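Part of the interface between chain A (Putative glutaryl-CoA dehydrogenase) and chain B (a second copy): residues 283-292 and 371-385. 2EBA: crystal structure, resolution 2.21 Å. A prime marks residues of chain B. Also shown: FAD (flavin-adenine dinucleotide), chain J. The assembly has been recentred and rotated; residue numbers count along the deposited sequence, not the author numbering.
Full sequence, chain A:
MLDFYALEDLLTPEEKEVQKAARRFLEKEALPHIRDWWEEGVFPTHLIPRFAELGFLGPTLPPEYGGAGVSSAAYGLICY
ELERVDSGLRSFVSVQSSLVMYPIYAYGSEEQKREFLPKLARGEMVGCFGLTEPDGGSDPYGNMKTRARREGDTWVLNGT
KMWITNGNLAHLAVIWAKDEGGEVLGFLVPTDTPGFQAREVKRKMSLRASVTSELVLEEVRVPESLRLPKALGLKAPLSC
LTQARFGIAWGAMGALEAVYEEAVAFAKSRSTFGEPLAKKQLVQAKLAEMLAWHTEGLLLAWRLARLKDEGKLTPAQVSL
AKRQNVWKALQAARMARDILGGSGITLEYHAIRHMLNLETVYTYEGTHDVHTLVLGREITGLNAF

Chain A 283-292: VQAKLAEMLA
Chain B 371-385: HTLVLGREITGLNAF

Residues 283-292 of chain A lie within a longer α-helix, with phi/psi near -64/-40 and regular i to i+4 hydrogen bonds. Chain B supplies helix 371-380, followed by a loop to the C-terminus at Phe385′. The helix axes cross almost at right angles (87°) and approach to 8.5 Å. The register is set by Gln284 CA and Gly376′ CA, 4.9 Å apart, and by Ala285 CA and Thr372′ CA at 6.0 Å. Together the stretches bury 535 Å², with Gln284 the most covered residue and small and branched apolar side chains making up much of the rest of the contact.

Val283 stays out of reach. Gln284, chi1 m and chi2 t, points toward chain B. Its amide group lies over Gly376′ and beside Ala384′, with Gln284 CD 3.8 Å from Ala384′ CB. Glycine suits this position: an ideal CB on Gly376′ would point toward chain A and clash with the glutamine amide. The orientation of that amide is uncertain, so its polar pairings are best left open. Near it, the helix end is organised by Thr380′ (chi1 p), whose OG1 donates to Gly376′ O at 2.9 Å and accepts from Leu382′ N at 3.1 Å. Gly381′ leaves the helix with phi/psi 83/5, a positive phi that favours glycine, and Leu382′ then turns to an extended -110/138.

Ala285 presents its small side chain sideways, its CA 3.7 Å from Thr372′ CG2. Thr372′ adopts chi1 m, offering its methyl to the alanine while its hydroxyl is hydrogen-bonded elsewhere in the structure. Lys286 points away, as a long charged side chain can without disturbing the packing. Leu287 (m, t) points toward chain B and packs loosely, CD1 lying 4.3 Å from Thr380′ CG2.

Ala288, one turn on from Gln284, again faces the partner. Its CB is 4.1 Å from Leu375′ CB and 4.3 Å from Thr372′ CG2, and its CA is 3.9 Å from Ile379′ CD1; a lone methyl lets the backbone itself take part in the contact. Leu375′ and Ile379′, both m, t, are four residues apart and so share a face of their helix. Glu289 (chi1 t, chi2 p) points away, and the end of Met290 also leads away. Leu291 (t, p) reaches Ile379′, CD2 to CD1 at 3.7 Å, an apolar contact of branched side chains that suits a buried leucine. Ala292 makes no contact.

Beyond the helix contact, the C-terminal residue binds the cofactor: FAD N6A donates to Phe385′ O at 2.8 Å.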

# COMPACT_ATOMS: atom_id res chain seq x y z
N VAL A 283 -12.07 -0.96 -11.71
CA VAL A 283 -11.85 0.47 -12.02
C VAL A 283 -12.79 1.26 -11.11
O VAL A 283 -12.42 2.40 -10.73
CB VAL A 283 -12.08 0.90 -13.52
CG1 VAL A 283 -11.85 -0.29 -14.41
CG2 VAL A 283 -13.40 1.57 -13.70
N GLN A 284 -13.97 0.74 -10.75
CA GLN A 284 -14.75 1.57 -9.87
C GLN A 284 -13.96 1.80 -8.55
O GLN A 284 -14.03 2.88 -7.99
CB GLN A 284 -16.12 0.92 -9.43
CG GLN A 284 -17.06 0.61 -10.57
CD GLN A 284 -18.52 0.64 -10.06
OE1 GLN A 284 -19.45 0.92 -10.83
NE2 GLN A 284 -18.72 0.37 -8.75
N ALA A 285 -13.17 0.81 -8.08
CA ALA A 285 -12.43 1.01 -6.82
C ALA A 285 -11.46 2.18 -6.92
O ALA A 285 -11.29 2.92 -5.95
CB ALA A 285 -11.70 -0.25 -6.43
N LYS A 286 -10.85 2.34 -8.09
CA LYS A 286 -9.88 3.40 -8.34
C LYS A 286 -10.52 4.76 -8.34
O LYS A 286 -9.99 5.71 -7.76
CB LYS A 286 -9.20 3.18 -9.68
CG LYS A 286 -8.30 1.97 -9.73
CD LYS A 286 -7.79 1.80 -11.15
CE LYS A 286 -7.02 0.50 -11.31
NZ LYS A 286 -7.12 0.07 -12.73
N LEU A 287 -11.66 4.87 -9.04
CA LEU A 287 -12.38 6.13 -9.11
C LEU A 287 -12.86 6.46 -7.67
O LEU A 287 -12.81 7.62 -7.27
CB LEU A 287 -13.54 6.02 -10.10
CG LEU A 287 -13.10 5.65 -11.53
CD1 LEU A 287 -14.33 5.46 -12.43
CD2 LEU A 287 -12.21 6.79 -12.09
N ALA A 288 -13.30 5.45 -6.92
CA ALA A 288 -13.79 5.64 -5.54
C ALA A 288 -12.70 6.19 -4.63
O ALA A 288 -12.95 7.04 -3.78
CB ALA A 288 -14.32 4.33 -4.97
N GLU A 289 -11.48 5.70 -4.82
CA GLU A 289 -10.34 6.14 -4.03
C GLU A 289 -10.07 7.60 -4.39
O GLU A 289 -9.83 8.44 -3.51
CB GLU A 289 -9.11 5.27 -4.35
CG GLU A 289 -7.96 5.44 -3.38
CD GLU A 289 -8.19 4.77 -2.04
OE1 GLU A 289 -9.31 4.84 -1.50
OE2 GLU A 289 -7.22 4.19 -1.50
N MET A 290 -10.09 7.89 -5.69
CA MET A 290 -9.86 9.24 -6.18
C MET A 290 -10.83 10.23 -5.55
O MET A 290 -10.44 11.32 -5.13
CB MET A 290 -9.98 9.28 -7.70
CG MET A 290 -8.88 8.53 -8.43
SD MET A 290 -9.00 8.68 -10.22
CE MET A 290 -8.40 10.36 -10.46
N LEU A 291 -12.10 9.85 -5.49
CA LEU A 291 -13.11 10.72 -4.92
C LEU A 291 -12.91 10.90 -3.42
O LEU A 291 -13.03 12.00 -2.89
CB LEU A 291 -14.50 10.15 -5.20
CG LEU A 291 -15.68 11.03 -4.77
CD1 LEU A 291 -15.74 12.28 -5.63
CD2 LEU A 291 -16.96 10.24 -4.91
N ALA A 292 -12.59 9.81 -2.73
CA ALA A 292 -12.38 9.86 -1.29
C ALA A 292 -11.24 10.81 -0.97
O ALA A 292 -11.36 11.68 -0.12
CB ALA A 292 -12.06 8.46 -0.74
N HIS B 371 -19.14 -0.69 0.32
CA HIS B 371 -19.13 0.77 0.33
C HIS B 371 -18.41 1.28 -0.92
O HIS B 371 -18.82 2.28 -1.53
CB HIS B 371 -18.45 1.29 1.60
CG HIS B 371 -19.25 1.05 2.85
ND1 HIS B 371 -20.53 1.53 3.02
CD2 HIS B 371 -18.95 0.37 3.97
CE1 HIS B 371 -20.99 1.14 4.19
NE2 HIS B 371 -20.06 0.43 4.79
N THR B 372 -17.34 0.59 -1.30
CA THR B 372 -16.60 0.94 -2.50
C THR B 372 -17.59 0.86 -3.67
O THR B 372 -17.63 1.75 -4.53
CB THR B 372 -15.45 -0.06 -2.75
OG1 THR B 372 -14.45 0.09 -1.73
CG2 THR B 372 -14.81 0.16 -4.12
N LEU B 373 -18.39 -0.21 -3.70
CA LEU B 373 -19.37 -0.37 -4.76
C LEU B 373 -20.45 0.71 -4.71
O LEU B 373 -20.94 1.14 -5.75
CB LEU B 373 -20.04 -1.75 -4.69
CG LEU B 373 -19.40 -2.96 -5.41
CD1 LEU B 373 -18.81 -2.48 -6.72
CD2 LEU B 373 -18.34 -3.60 -4.55
N VAL B 374 -20.81 1.13 -3.50
CA VAL B 374 -21.83 2.18 -3.33
C VAL B 374 -21.31 3.45 -3.98
O VAL B 374 -22.01 4.10 -4.75
CB VAL B 374 -22.12 2.45 -1.84
CG1 VAL B 374 -22.81 3.80 -1.68
CG2 VAL B 374 -22.99 1.34 -1.27
N LEU B 375 -20.07 3.81 -3.66
CA LEU B 375 -19.46 4.98 -4.24
C LEU B 375 -19.29 4.77 -5.74
O LEU B 375 -19.53 5.67 -6.54
CB LEU B 375 -18.09 5.21 -3.61
CG LEU B 375 -18.07 5.60 -2.13
CD1 LEU B 375 -16.63 5.65 -1.68
CD2 LEU B 375 -18.76 6.96 -1.91
N GLY B 376 -18.89 3.56 -6.13
CA GLY B 376 -18.72 3.29 -7.54
C GLY B 376 -19.97 3.52 -8.36
O GLY B 376 -19.92 4.15 -9.42
N ARG B 377 -21.11 2.99 -7.89
CA ARG B 377 -22.39 3.14 -8.59
C ARG B 377 -22.79 4.61 -8.63
O ARG B 377 -23.31 5.10 -9.62
CB ARG B 377 -23.48 2.34 -7.88
CG ARG B 377 -24.88 2.53 -8.47
CD ARG B 377 -25.96 2.46 -7.38
NE ARG B 377 -26.32 1.10 -6.99
CZ ARG B 377 -26.56 0.70 -5.74
NH1 ARG B 377 -26.45 1.57 -4.73
NH2 ARG B 377 -26.91 -0.55 -5.50
N GLU B 378 -22.55 5.31 -7.53
CA GLU B 378 -22.91 6.72 -7.44
C GLU B 378 -22.09 7.57 -8.41
O GLU B 378 -22.57 8.56 -8.96
CB GLU B 378 -22.71 7.21 -6.01
CG GLU B 378 -23.96 7.80 -5.38
CD GLU B 378 -24.00 9.30 -5.51
OE1 GLU B 378 -24.97 9.93 -5.03
OE2 GLU B 378 -23.04 9.87 -6.08
N ILE B 379 -20.85 7.17 -8.62
CA ILE B 379 -19.96 7.89 -9.53
C ILE B 379 -20.23 7.59 -11.00
O ILE B 379 -20.25 8.51 -11.83
CB ILE B 379 -18.49 7.55 -9.23
CG1 ILE B 379 -18.15 7.95 -7.80
CG2 ILE B 379 -17.58 8.24 -10.22
CD1 ILE B 379 -16.80 7.46 -7.33
N THR B 380 -20.44 6.32 -11.33
CA THR B 380 -20.66 5.92 -12.71
C THR B 380 -22.11 5.75 -13.12
O THR B 380 -22.44 5.83 -14.30
CB THR B 380 -19.97 4.60 -12.99
OG1 THR B 380 -20.57 3.58 -12.19
CG2 THR B 380 -18.51 4.70 -12.62
N GLY B 381 -22.96 5.50 -12.13
CA GLY B 381 -24.37 5.29 -12.39
C GLY B 381 -24.60 3.85 -12.80
O GLY B 381 -25.72 3.48 -13.17
N LEU B 382 -23.56 3.03 -12.74
CA LEU B 382 -23.64 1.63 -13.11
C LEU B 382 -23.53 0.74 -11.88
O LEU B 382 -22.71 0.99 -11.00
CB LEU B 382 -22.52 1.28 -14.11
CG LEU B 382 -22.49 2.10 -15.40
CD1 LEU B 382 -21.47 1.51 -16.35
CD2 LEU B 382 -23.87 2.10 -16.06
N ASN B 383 -24.35 -0.29 -11.83
CA ASN B 383 -24.34 -1.21 -10.70
C ASN B 383 -23.34 -2.34 -10.94
O ASN B 383 -23.47 -3.09 -11.90
CB ASN B 383 -25.75 -1.76 -10.50
CG ASN B 383 -25.92 -2.46 -9.16
OD1 ASN B 383 -26.81 -2.12 -8.38
ND2 ASN B 383 -25.06 -3.43 -8.90
N ALA B 384 -22.35 -2.46 -10.06
CA ALA B 384 -21.33 -3.49 -10.20
C ALA B 384 -21.31 -4.52 -9.06
O ALA B 384 -20.39 -5.33 -8.97
CB ALA B 384 -19.96 -2.84 -10.34
N PHE B 385 -22.31 -4.47 -8.19
CA PHE B 385 -22.40 -5.43 -7.10
C PHE B 385 -22.57 -6.81 -7.69
O PHE B 385 -22.02 -7.75 -7.10
CB PHE B 385 -23.59 -5.13 -6.19
CG PHE B 385 -23.46 -3.86 -5.43
CD1 PHE B 385 -23.70 -2.64 -6.06
CD2 PHE B 385 -23.12 -3.87 -4.09
CE1 PHE B 385 -23.60 -1.45 -5.35
CE2 PHE B 385 -23.02 -2.68 -3.38
CZ PHE B 385 -23.26 -1.47 -4.02
OXT PHE B 385 -23.27 -6.92 -8.72
PA FAD J . -20.52 -11.94 2.97
O1A FAD J . -20.60 -13.33 2.39
O2A FAD J . -21.58 -10.92 2.73
O5B FAD J . -19.08 -11.32 2.56
C5B FAD J . -17.92 -11.96 2.55
C4B FAD J . -16.77 -11.37 1.77
O4B FAD J . -17.26 -10.97 0.30
C3B FAD J . -16.70 -9.80 2.18
O3B FAD J . -15.37 -9.42 1.86
C2B FAD J . -17.47 -8.91 1.18
O2B FAD J . -16.83 -7.71 0.91
C1B FAD J . -17.27 -9.71 -0.07
N9A FAD J . -18.47 -9.44 -0.97
C8A FAD J . -19.74 -9.69 -0.67
N7A FAD J . -20.48 -9.29 -1.74
C5A FAD J . -19.65 -8.77 -2.70
C6A FAD J . -19.82 -8.20 -4.00
N6A FAD J . -21.03 -8.07 -4.55
N1A FAD J . -18.73 -7.77 -4.70
C2A FAD J . -17.46 -7.88 -4.17
N3A FAD J . -17.26 -8.42 -2.94
C4A FAD J . -18.34 -8.86 -2.18
N1 FAD J . -26.03 -7.67 10.97
C2 FAD J . -27.23 -7.12 11.32
O2 FAD J . -28.16 -7.05 10.49
N3 FAD J . -27.43 -6.65 12.59
C4 FAD J . -26.43 -6.73 13.54
O4 FAD J . -26.65 -6.30 14.68
C4X FAD J . -25.18 -7.30 13.20
N5 FAD J . -24.16 -7.41 14.13
C5X FAD J . -22.95 -8.00 13.80
C6 FAD J . -21.94 -8.14 14.78
C7 FAD J . -20.72 -8.77 14.47
C7M FAD J . -19.71 -8.89 15.59
C8 FAD J . -20.49 -9.25 13.13
C8M FAD J . -19.21 -9.94 12.70
C9 FAD J . -21.48 -9.11 12.17
C9A FAD J . -22.74 -8.49 12.46
N10 FAD J . -23.78 -8.36 11.52
C10 FAD J . -24.98 -7.78 11.87
C1' FAD J . -23.64 -8.85 10.15
C2' FAD J . -22.62 -8.09 9.33
O2' FAD J . -23.24 -6.91 8.81
C3' FAD J . -22.12 -9.04 8.26
O3' FAD J . -21.01 -9.78 8.80
C4' FAD J . -21.67 -8.34 6.98
O4' FAD J . -22.81 -8.03 6.16
C5' FAD J . -20.76 -9.24 6.17
O5' FAD J . -21.55 -10.20 5.52
P FAD J . -21.35 -11.76 5.72
O1P FAD J . -20.68 -12.02 7.02
O2P FAD J . -22.68 -12.44 5.48
O3P FAD J . -20.28 -12.10 4.56